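Local coordinates for protein putative hydrolase (Bacteroides ovatus, PDB 4HBS) that is of uncertain function but folds as a five-bladed beta-propeller and probably hydrolyses a substrate not yet identified, at residues W35-Y40 and Y400-W405; V320-S325 and S407-D412; K336-L341 and L371-N376. All blocks are in the same frame, centred on the assembly; numbering follows the deposited sequence.

Contact 1: W35-Y40 and Y400-W405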
loop_
_atom_site.group_PDB
_atom_site.type_symbol
_atom_site.label_atom_id
_atom_site.label_comp_id
_atom_site.label_asym_id
_atom_site.label_seq_id
_atom_site.Cartn_x
_atom_site.Cartn_y
_atom_site.Cartn_z
ATOM N N TRP A 35 -19.006 -13.574 -13.566
ATOM C CA TRP A 35 -19.531 -14.724 -12.806
ATOM C C TRP A 35 -18.474 -15.841 -12.486
ATOM O O TRP A 35 -18.665 -16.563 -11.512
ATOM C CB TRP A 35 -20.744 -15.334 -13.525
ATOM C CG TRP A 35 -20.440 -15.959 -14.861
ATOM C CD1 TRP A 35 -20.386 -15.336 -16.075
ATOM C CD2 TRP A 35 -20.227 -17.345 -15.112
ATOM N NE1 TRP A 35 -20.121 -16.252 -17.063
ATOM C CE2 TRP A 35 -20.031 -17.496 -16.501
ATOM C CE3 TRP A 35 -20.135 -18.473 -14.290
ATOM C CZ2 TRP A 35 -19.779 -18.733 -17.086
ATOM C CZ3 TRP A 35 -19.893 -19.703 -14.871
ATOM C CH2 TRP A 35 -19.730 -19.827 -16.255
ATOM N N LYS A 36 -17.383 -15.979 -13.276
ATOM C CA LYS A 36 -16.339 -16.987 -12.983
ATOM C C LYS A 36 -15.327 -16.475 -11.902
ATOM O O LYS A 36 -14.481 -17.254 -11.432
ATOM C CB LYS A 36 -15.549 -17.375 -14.255
ATOM C CG LYS A 36 -16.345 -18.021 -15.379
ATOM C CD LYS A 36 -15.388 -18.579 -16.454
ATOM C CE LYS A 36 -16.066 -19.384 -17.541
ATOM N NZ LYS A 36 -15.806 -18.835 -18.897
ATOM N N VAL A 37 -15.378 -15.166 -11.549
ATOM C CA VAL A 37 -14.466 -14.579 -10.578
ATOM C C VAL A 37 -15.127 -14.634 -9.192
ATOM O O VAL A 37 -16.190 -14.060 -9.004
ATOM C CB VAL A 37 -14.084 -13.141 -11.011
ATOM C CG1 VAL A 37 -13.301 -12.417 -9.914
ATOM C CG2 VAL A 37 -13.275 -13.174 -12.309
ATOM N N PHE A 38 -14.496 -15.340 -8.228
ATOM C CA PHE A 38 -15.010 -15.469 -6.861
ATOM C C PHE A 38 -14.304 -14.483 -5.962
ATOM O O PHE A 38 -13.092 -14.558 -5.820
ATOM C CB PHE A 38 -14.839 -16.899 -6.356
ATOM C CG PHE A 38 -15.520 -17.883 -7.272
ATOM C CD1 PHE A 38 -16.901 -18.052 -7.233
ATOM C CD2 PHE A 38 -14.810 -18.523 -8.284
ATOM C CE1 PHE A 38 -17.544 -18.917 -8.125
ATOM C CE2 PHE A 38 -15.456 -19.391 -9.174
ATOM C CZ PHE A 38 -16.821 -19.570 -9.096
ATOM N N VAL A 39 -15.063 -13.521 -5.404
ATOM C CA VAL A 39 -14.558 -12.472 -4.515
ATOM C C VAL A 39 -15.020 -12.781 -3.104
ATOM O O VAL A 39 -16.184 -13.143 -2.903
ATOM C CB VAL A 39 -15.050 -11.076 -4.956
ATOM C CG1 VAL A 39 -14.478 -9.988 -4.058
ATOM C CG2 VAL A 39 -14.702 -10.797 -6.410
ATOM N N TYR A 40 -14.124 -12.602 -2.125
ATOM C CA TYR A 40 -14.409 -12.877 -0.725
ATOM C C TYR A 40 -13.961 -11.772 0.163
ATOM O O TYR A 40 -12.947 -11.143 -0.128
ATOM C CB TYR A 40 -13.643 -14.122 -0.265
ATOM C CG TYR A 40 -14.018 -15.405 -0.951
ATOM C CD1 TYR A 40 -13.450 -15.755 -2.169
ATOM C CD2 TYR A 40 -14.855 -16.328 -0.336
ATOM C CE1 TYR A 40 -13.790 -16.947 -2.811
ATOM C CE2 TYR A 40 -15.184 -17.536 -0.953
ATOM C CZ TYR A 40 -14.644 -17.844 -2.189
ATOM O OH TYR A 40 -14.973 -19.019 -2.816
ATOM N N TYR A 400 -9.701 -8.388 1.072
ATOM C CA TYR A 400 -10.460 -9.194 0.109
ATOM C C TYR A 400 -9.552 -10.208 -0.563
ATOM O O TYR A 400 -8.369 -9.958 -0.695
ATOM C CB TYR A 400 -11.101 -8.303 -0.988
ATOM C CG TYR A 400 -11.971 -7.207 -0.432
ATOM C CD1 TYR A 400 -11.415 -6.022 0.038
ATOM C CD2 TYR A 400 -13.347 -7.367 -0.334
ATOM C CE1 TYR A 400 -12.205 -5.026 0.596
ATOM C CE2 TYR A 400 -14.147 -6.386 0.249
ATOM C CZ TYR A 400 -13.573 -5.213 0.705
ATOM O OH TYR A 400 -14.361 -4.262 1.303
ATOM N N ARG A 401 -10.106 -11.329 -1.011
ATOM C CA ARG A 401 -9.379 -12.344 -1.784
ATOM C C ARG A 401 -10.178 -12.604 -3.055
ATOM O O ARG A 401 -11.408 -12.730 -2.978
ATOM C CB ARG A 401 -9.173 -13.634 -0.995
ATOM C CG ARG A 401 -8.473 -13.422 0.335
ATOM C CD ARG A 401 -7.404 -14.452 0.630
ATOM N NE ARG A 401 -6.690 -14.103 1.863
ATOM C CZ ARG A 401 -5.476 -14.531 2.211
ATOM N NH1 ARG A 401 -4.798 -15.361 1.419
ATOM N NH2 ARG A 401 -4.929 -14.136 3.356
ATOM N N VAL A 402 -9.511 -12.597 -4.217
ATOM C CA VAL A 402 -10.144 -12.843 -5.509
ATOM C C VAL A 402 -9.588 -14.146 -6.031
ATOM O O VAL A 402 -8.384 -14.240 -6.279
ATOM C CB VAL A 402 -9.926 -11.689 -6.525
ATOM C CG1 VAL A 402 -10.779 -11.888 -7.774
ATOM C CG2 VAL A 402 -10.216 -10.329 -5.896
ATOM N N PHE A 403 -10.448 -15.162 -6.180
ATOM C CA PHE A 403 -10.045 -16.456 -6.735
ATOM C C PHE A 403 -10.509 -16.555 -8.173
ATOM O O PHE A 403 -11.607 -16.094 -8.510
ATOM C CB PHE A 403 -10.618 -17.604 -5.932
ATOM C CG PHE A 403 -10.027 -17.726 -4.556
ATOM C CD1 PHE A 403 -10.412 -16.861 -3.542
ATOM C CD2 PHE A 403 -9.150 -18.759 -4.249
ATOM C CE1 PHE A 403 -9.899 -16.999 -2.259
ATOM C CE2 PHE A 403 -8.637 -18.897 -2.964
ATOM C CZ PHE A 403 -9.007 -18.012 -1.978
ATOM N N ASN A 404 -9.671 -17.138 -9.024
ATOM C CA ASN A 404 -9.972 -17.330 -10.431
ATOM C C ASN A 404 -10.063 -15.970 -11.197
ATOM O O ASN A 404 -10.757 -15.875 -12.208
ATOM C CB ASN A 404 -11.254 -18.175 -10.580
ATOM C CG ASN A 404 -11.296 -19.059 -11.797
ATOM O OD1 ASN A 404 -10.265 -19.430 -12.379
ATOM N ND2 ASN A 404 -12.498 -19.430 -12.209
ATOM N N TRP A 405 -9.311 -14.943 -10.723
ATOM C CA TRP A 405 -9.171 -13.617 -11.373
ATOM C C TRP A 405 -8.670 -13.751 -12.830
ATOM O O TRP A 405 -9.021 -12.938 -13.678
ATOM C CB TRP A 405 -8.203 -12.711 -10.581
ATOM C CG TRP A 405 -6.847 -13.310 -10.327
ATOM C CD1 TRP A 405 -6.484 -14.105 -9.281
ATOM C CD2 TRP A 405 -5.709 -13.250 -11.196
ATOM N NE1 TRP A 405 -5.185 -14.522 -9.430
ATOM C CE2 TRP A 405 -4.691 -14.030 -10.607
ATOM C CE3 TRP A 405 -5.461 -12.639 -12.434
ATOM C CZ2 TRP A 405 -3.431 -14.174 -11.191
ATOM C CZ3 TRP A 405 -4.222 -12.809 -13.026
ATOM C CH2 TRP A 405 -3.224 -13.570 -12.408
#
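Tyr40 and Phe403 bring their rings together on one face of an antiparallel strand pair. Starting at Tyr40 CB, the first neighbour is the carbonyl oxygen Arg401 O, 3.8 Å away. CG stands anti to the carbonyl carbon (chi1 -63°), and beyond it CD1 has two neighbours, Arg401 O, which sits at the ring edge in its plane, and Phe403 CD1. CE1 then meets the same Phe403 CD1 at 3.5 Å, with Phe403 CE1 a little farther off. Pro16, Ile18, Leu24 and Leu26 also pack against the Tyr40 side chain. The two side chains cross at about a right angle and their planes are 77° apart, an oblique pairing with centroids 5.2 Å from each other.

The backbones beneath are bonded in both directions at each of two hydrogen-bonded pairs, Phe38 with Phe403 and Tyr40 with Arg401; Phe403 N to Phe38 O measures 2.7 Å. This pairing closes the propeller ring: strand 38-42, from near the N-terminus, lies beside strand 399-403, from near the C-terminus, so one blade is built from both ends of the chain, the closure often called molecular velcro. On the other face, at the non-hydrogen-bonded pair Val39 with Val402, the methyl Val402 CG1 lies 4.3 Å from Val39 CG2 and also touches Val37 CG1.

Just beyond the last bridge, the side-chain amide of Asn404 adds one more bond, ND2 donating to Lys36 O at 3.0 Å, somewhat tilted from the carbonyl plane. Lys36 sends its amine elsewhere, to Asn10 O, while the guanidinium of Arg401 turns away to salt bridges with Asp42 and Glu370.

Contact 2: V320-S325 and S407-D412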
loop_
_atom_site.group_PDB
_atom_site.type_symbol
_atom_site.label_atom_id
_atom_site.label_comp_id
_atom_site.label_asym_id
_atom_site.label_seq_id
_atom_site.Cartn_x
_atom_site.Cartn_y
_atom_site.Cartn_z
ATOM N N VAL A 320 -12.364 -1.946 -9.055
ATOM C CA VAL A 320 -10.953 -2.362 -9.073
ATOM C C VAL A 320 -10.680 -2.837 -10.480
ATOM O O VAL A 320 -11.316 -3.797 -10.915
ATOM C CB VAL A 320 -10.674 -3.463 -8.029
ATOM C CG1 VAL A 320 -9.236 -3.971 -8.137
ATOM C CG2 VAL A 320 -10.974 -2.949 -6.625
ATOM N N LEU A 321 -9.775 -2.162 -11.206
ATOM C CA LEU A 321 -9.483 -2.464 -12.607
ATOM C C LEU A 321 -8.313 -3.395 -12.797
ATOM O O LEU A 321 -7.416 -3.443 -11.960
ATOM C CB LEU A 321 -9.176 -1.167 -13.360
ATOM C CG LEU A 321 -10.211 -0.069 -13.229
ATOM C CD1 LEU A 321 -9.812 1.119 -14.057
ATOM C CD2 LEU A 321 -11.601 -0.564 -13.610
HETATM N N MSE A 322 -8.298 -4.100 -13.939
HETATM C CA MSE A 322 -7.203 -4.977 -14.311
HETATM C C MSE A 322 -6.890 -4.816 -15.792
HETATM O O MSE A 322 -7.813 -4.768 -16.609
HETATM C CB MSE A 322 -7.507 -6.442 -13.994
HETATM C CG MSE A 322 -6.278 -7.347 -14.185
HETATM SE SE MSE A 322 -6.588 -9.218 -13.897
HETATM C CE MSE A 322 -6.564 -9.173 -12.095
ATOM N N PHE A 323 -5.579 -4.753 -16.127
ATOM C CA PHE A 323 -5.043 -4.663 -17.498
ATOM C C PHE A 323 -3.987 -5.720 -17.670
ATOM O O PHE A 323 -3.446 -6.189 -16.671
ATOM C CB PHE A 323 -4.411 -3.292 -17.770
ATOM C CG PHE A 323 -5.225 -2.095 -17.368
ATOM C CD1 PHE A 323 -5.298 -1.701 -16.041
ATOM C CD2 PHE A 323 -5.870 -1.322 -18.322
ATOM C CE1 PHE A 323 -6.036 -0.577 -15.668
ATOM C CE2 PHE A 323 -6.593 -0.192 -17.950
ATOM C CZ PHE A 323 -6.669 0.176 -16.624
ATOM N N ARG A 324 -3.625 -6.048 -18.913
ATOM C CA ARG A 324 -2.573 -7.028 -19.161
ATOM C C ARG A 324 -1.596 -6.558 -20.240
ATOM O O ARG A 324 -1.949 -5.733 -21.083
ATOM C CB ARG A 324 -3.172 -8.388 -19.551
ATOM C CG ARG A 324 -4.078 -8.356 -20.779
ATOM C CD ARG A 324 -4.279 -9.745 -21.323
ATOM N NE ARG A 324 -5.171 -9.766 -22.477
ATOM C CZ ARG A 324 -5.629 -10.877 -23.052
ATOM N NH1 ARG A 324 -5.275 -12.074 -22.584
ATOM N NH2 ARG A 324 -6.448 -10.804 -24.097
ATOM N N SER A 325 -0.376 -7.125 -20.227
ATOM C CA SER A 325 0.673 -6.837 -21.217
ATOM C C SER A 325 1.648 -8.010 -21.352
ATOM O O SER A 325 1.690 -8.900 -20.497
ATOM C CB SER A 325 1.453 -5.583 -20.832
ATOM O OG SER A 325 2.393 -5.226 -21.832
ATOM N N SER A 407 -9.609 -15.769 -15.123
ATOM C CA SER A 407 -10.764 -15.999 -16.011
ATOM C C SER A 407 -11.173 -14.808 -16.835
ATOM O O SER A 407 -11.717 -15.006 -17.908
ATOM C CB SER A 407 -11.985 -16.402 -15.199
ATOM O OG SER A 407 -11.710 -17.552 -14.425
ATOM N N LEU A 408 -10.951 -13.574 -16.345
ATOM C CA LEU A 408 -11.363 -12.358 -17.050
ATOM C C LEU A 408 -10.974 -12.333 -18.535
ATOM O O LEU A 408 -11.750 -11.807 -19.339
ATOM C CB LEU A 408 -10.795 -11.116 -16.357
ATOM C CG LEU A 408 -11.424 -10.744 -15.005
ATOM C CD1 LEU A 408 -10.711 -9.586 -14.407
ATOM C CD2 LEU A 408 -12.904 -10.420 -15.141
ATOM N N TYR A 409 -9.822 -12.933 -18.907
ATOM C CA TYR A 409 -9.361 -12.969 -20.296
ATOM C C TYR A 409 -9.611 -14.346 -20.978
ATOM O O TYR A 409 -8.967 -14.641 -21.989
ATOM C CB TYR A 409 -7.873 -12.592 -20.331
ATOM C CG TYR A 409 -7.622 -11.206 -19.777
ATOM C CD1 TYR A 409 -8.097 -10.077 -20.433
ATOM C CD2 TYR A 409 -6.959 -11.024 -18.571
ATOM C CE1 TYR A 409 -7.906 -8.802 -19.911
ATOM C CE2 TYR A 409 -6.725 -9.750 -18.057
ATOM C CZ TYR A 409 -7.229 -8.640 -18.715
ATOM O OH TYR A 409 -7.028 -7.387 -18.183
ATOM N N ASP A 410 -10.591 -15.153 -20.464
ATOM C CA ASP A 410 -10.966 -16.471 -21.024
ATOM C C ASP A 410 -11.449 -16.350 -22.442
ATOM O O ASP A 410 -10.911 -16.993 -23.340
ATOM C CB ASP A 410 -12.133 -17.135 -20.220
ATOM C CG ASP A 410 -11.770 -18.036 -19.060
ATOM O OD1 ASP A 410 -10.556 -18.327 -18.880
ATOM O OD2 ASP A 410 -12.704 -18.516 -18.369
ATOM N N ASN A 411 -12.498 -15.532 -22.635
ATOM C CA ASN A 411 -13.177 -15.370 -23.921
ATOM C C ASN A 411 -12.630 -14.152 -24.748
ATOM O O ASN A 411 -13.350 -13.614 -25.591
ATOM C CB ASN A 411 -14.707 -15.262 -23.680
ATOM C CG ASN A 411 -15.261 -16.305 -22.703
ATOM O OD1 ASN A 411 -15.882 -15.968 -21.692
ATOM N ND2 ASN A 411 -15.039 -17.590 -22.967
ATOM N N ASP A 412 -11.344 -13.778 -24.543
ATOM C CA ASP A 412 -10.657 -12.714 -25.277
ATOM C C ASP A 412 -9.503 -13.330 -26.055
ATOM O O ASP A 412 -8.915 -14.312 -25.593
ATOM C CB ASP A 412 -10.121 -11.648 -24.301
ATOM C CG ASP A 412 -11.189 -10.837 -23.590
ATOM O OD1 ASP A 412 -12.247 -11.414 -23.240
ATOM O OD2 ASP A 412 -10.952 -9.641 -23.342
#
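Strand 320-325 and the segment 407-412 keep their backbones well apart, with Met322 and Leu408 CA atoms 8.9 Å from each other, so side chains do most of the bridging. Arg324 lies flat on Tyr409: the guanidinium and ring planes are 9° apart with centres 4.3 Å apart, a flat, offset stack. The two side chains lie antiparallel. Arg324 CD sits over the middle of the ring, a CH-pi contact 3.8 Å from its centroid, while NH1 has passed the rim and meets Tyr409 CB at 3.5 Å. Salt bridging to Asp334 through NE and bonding to Ala413 O through NH2 probably fix the rotation of the guanidinium.

The selenium of Met322, a selenomethionine, approaches the ring obliquely, SE lying 4.2 Å from Tyr409 CE2, and it also touches Leu408 CD1. Tyr409 OH is hydrogen-bonded to Asp334 O. An alanine in place of Tyr409 would probably leave the guanidinium without its flat partner, Asp334 O without the hydroxyl, and a gap beside the selenium.

Tyr409 opens a type I turn in the C-terminal tail, which here has left the closing blade of the beta-propeller and packs against the neighbouring four-stranded blade.

Contact 3: K336-L341 and L371-N376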
loop_
_atom_site.group_PDB
_atom_site.type_symbol
_atom_site.label_atom_id
_atom_site.label_comp_id
_atom_site.label_asym_id
_atom_site.label_seq_id
_atom_site.Cartn_x
_atom_site.Cartn_y
_atom_site.Cartn_z
ATOM N N LYS A 336 -10.398 -4.468 -17.613
ATOM C CA LYS A 336 -11.492 -5.292 -17.096
ATOM C C LYS A 336 -11.833 -4.802 -15.700
ATOM O O LYS A 336 -10.957 -4.259 -15.034
ATOM C CB LYS A 336 -11.081 -6.777 -17.035
ATOM C CG LYS A 336 -10.755 -7.437 -18.369
ATOM C CD LYS A 336 -11.974 -7.964 -19.037
ATOM C CE LYS A 336 -11.736 -8.286 -20.480
ATOM N NZ LYS A 336 -12.792 -9.181 -21.007
ATOM N N THR A 337 -13.072 -4.978 -15.245
ATOM C CA THR A 337 -13.430 -4.625 -13.878
ATOM C C THR A 337 -13.351 -5.929 -13.088
ATOM O O THR A 337 -14.131 -6.855 -13.335
ATOM C CB THR A 337 -14.771 -3.913 -13.816
ATOM O OG1 THR A 337 -14.637 -2.677 -14.515
ATOM C CG2 THR A 337 -15.204 -3.622 -12.404
ATOM N N LEU A 338 -12.349 -6.030 -12.195
ATOM C CA LEU A 338 -12.135 -7.222 -11.371
ATOM C C LEU A 338 -13.318 -7.395 -10.437
ATOM O O LEU A 338 -13.967 -8.443 -10.445
ATOM C CB LEU A 338 -10.823 -7.089 -10.602
ATOM C CG LEU A 338 -10.310 -8.323 -9.908
ATOM C CD1 LEU A 338 -10.016 -9.423 -10.895
ATOM C CD2 LEU A 338 -9.063 -7.996 -9.088
ATOM N N PHE A 339 -13.663 -6.330 -9.721
ATOM C CA PHE A 339 -14.836 -6.281 -8.858
ATOM C C PHE A 339 -15.073 -4.849 -8.359
ATOM O O PHE A 339 -14.234 -3.976 -8.569
ATOM C CB PHE A 339 -14.710 -7.259 -7.687
ATOM C CG PHE A 339 -13.827 -6.834 -6.540
ATOM C CD1 PHE A 339 -12.445 -6.918 -6.639
ATOM C CD2 PHE A 339 -14.378 -6.469 -5.314
ATOM C CE1 PHE A 339 -11.629 -6.585 -5.552
ATOM C CE2 PHE A 339 -13.562 -6.185 -4.217
ATOM C CZ PHE A 339 -12.195 -6.245 -4.343
ATOM N N THR A 340 -16.211 -4.628 -7.708
ATOM C CA THR A 340 -16.606 -3.330 -7.164
ATOM C C THR A 340 -16.575 -3.389 -5.656
ATOM O O THR A 340 -17.226 -4.246 -5.073
ATOM C CB THR A 340 -17.973 -2.955 -7.673
ATOM O OG1 THR A 340 -17.961 -3.058 -9.096
ATOM C CG2 THR A 340 -18.358 -1.555 -7.280
ATOM N N LEU A 341 -15.831 -2.483 -5.019
ATOM C CA LEU A 341 -15.689 -2.474 -3.566
ATOM C C LEU A 341 -16.979 -2.054 -2.902
ATOM O O LEU A 341 -17.714 -1.273 -3.490
ATOM C CB LEU A 341 -14.550 -1.549 -3.143
ATOM C CG LEU A 341 -13.166 -2.065 -3.525
ATOM C CD1 LEU A 341 -12.160 -0.935 -3.655
ATOM C CD2 LEU A 341 -12.698 -3.094 -2.541
ATOM N N LEU A 371 -5.694 -13.354 -5.535
ATOM C CA LEU A 371 -5.211 -11.996 -5.274
ATOM C C LEU A 371 -5.607 -11.634 -3.882
ATOM O O LEU A 371 -6.734 -11.928 -3.522
ATOM C CB LEU A 371 -5.792 -10.970 -6.248
ATOM C CG LEU A 371 -5.471 -11.188 -7.702
ATOM C CD1 LEU A 371 -6.430 -10.424 -8.574
ATOM C CD2 LEU A 371 -4.056 -10.799 -8.025
ATOM N N VAL A 372 -4.706 -11.034 -3.081
ATOM C CA VAL A 372 -5.052 -10.574 -1.734
ATOM C C VAL A 372 -4.989 -9.059 -1.802
ATOM O O VAL A 372 -3.915 -8.502 -2.002
ATOM C CB VAL A 372 -4.173 -11.171 -0.627
ATOM C CG1 VAL A 372 -4.736 -10.815 0.753
ATOM C CG2 VAL A 372 -4.066 -12.676 -0.791
ATOM N N ILE A 373 -6.154 -8.407 -1.738
ATOM C CA ILE A 373 -6.306 -6.964 -1.887
ATOM C C ILE A 373 -6.730 -6.338 -0.560
ATOM O O ILE A 373 -7.434 -6.973 0.221
ATOM C CB ILE A 373 -7.353 -6.695 -3.016
ATOM C CG1 ILE A 373 -6.802 -7.156 -4.387
ATOM C CG2 ILE A 373 -7.766 -5.227 -3.082
ATOM C CD1 ILE A 373 -7.827 -7.466 -5.382
ATOM N N SER A 374 -6.312 -5.097 -0.312
ATOM C CA SER A 374 -6.678 -4.365 0.896
ATOM C C SER A 374 -6.971 -2.932 0.532
ATOM O O SER A 374 -6.274 -2.370 -0.308
ATOM C CB SER A 374 -5.566 -4.436 1.943
ATOM O OG SER A 374 -4.523 -3.500 1.721
ATOM N N THR A 375 -7.991 -2.337 1.155
ATOM C CA THR A 375 -8.363 -0.949 0.920
ATOM C C THR A 375 -7.940 -0.079 2.077
ATOM O O THR A 375 -7.383 -0.555 3.056
ATOM C CB THR A 375 -9.880 -0.843 0.780
ATOM O OG1 THR A 375 -10.504 -1.208 2.017
ATOM C CG2 THR A 375 -10.416 -1.653 -0.353
ATOM N N ASN A 376 -8.159 1.211 1.921
ATOM C CA ASN A 376 -8.070 2.241 2.941
ATOM C C ASN A 376 -9.369 2.990 2.799
ATOM O O ASN A 376 -9.810 3.153 1.662
ATOM C CB ASN A 376 -6.870 3.181 2.736
ATOM C CG ASN A 376 -5.476 2.653 2.976
ATOM O OD1 ASN A 376 -4.510 3.388 2.742
ATOM N ND2 ASN A 376 -5.288 1.418 3.465
#
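Leu338 and Ile373 point at each other tip to tip, Leu338 CD2 meeting Ile373 CD1 at 3.9 Å. The same CD2 has a second neighbour in Leu371 CD1, 3.6 Å away, but that side chain comes in aslant. One methyl of Leu338 thus sits against two residues that lie on the same face of strand 371-376. On Ile373 it is the CG1 branch, anti to the carbonyl carbon (chi1 -67°), that carries CD1 to the contact.

Phe339 meets Ile373 differently: they lie alongside each other, pointing opposite ways, and Ile373 CD1 reaches the ring at its edge, near its plane, 3.9 Å from Phe339 CE1. Ile373 CD1 is therefore shared between a leucine methyl and an aromatic edge.

This is the interface between successive blades of the propeller. Residues 336-340 belong to strand 333-340, at the edge of a four-stranded sheet, strand 371-376 lies inside the sheet that closes the ring, and the segments cross at -63° with axes 11.5 Å apart at closest approach. No hydrogen bond links the two segments; the contact is made by methyl groups and a ring edge.

Farther along, Leu341 and Thr375 again reach toward each other tip to tip. Thr375 presents its methyl, CG2 lying 3.5 Å from Leu341 CD2 and slightly farther from CD1. Val402 packs on Leu338, Phe339 and Ile373, while Leu341 also touches Val356 and Tyr400.

How the contacts relate
Contact 1 and contact 3 have centres about 9 Å apart and share a sheet: strand 399-403 pairs directly with 371-377, Tyr400 N lying 2.8 Å from Ile373 O. Contact 2, its centre about 13 Å from each of the others, joins contact 3 through the preceding four-stranded blade, where Met322 O lies 2.8 Å from Lys336 N. Trp405 of contact 1 packs on residues of both other contacts, Leu371, with Trp405 CG 3.4 Å from Leu371 CD1, and selenomethionine Met322. A salt bridge from Lys36 to Asp410 ties contacts 1 and 2. The side chains of Arg401 and Phe323 each lie within about 6 Å of a bound glycerol, probably from the crystallisation liquor; no active site is established here.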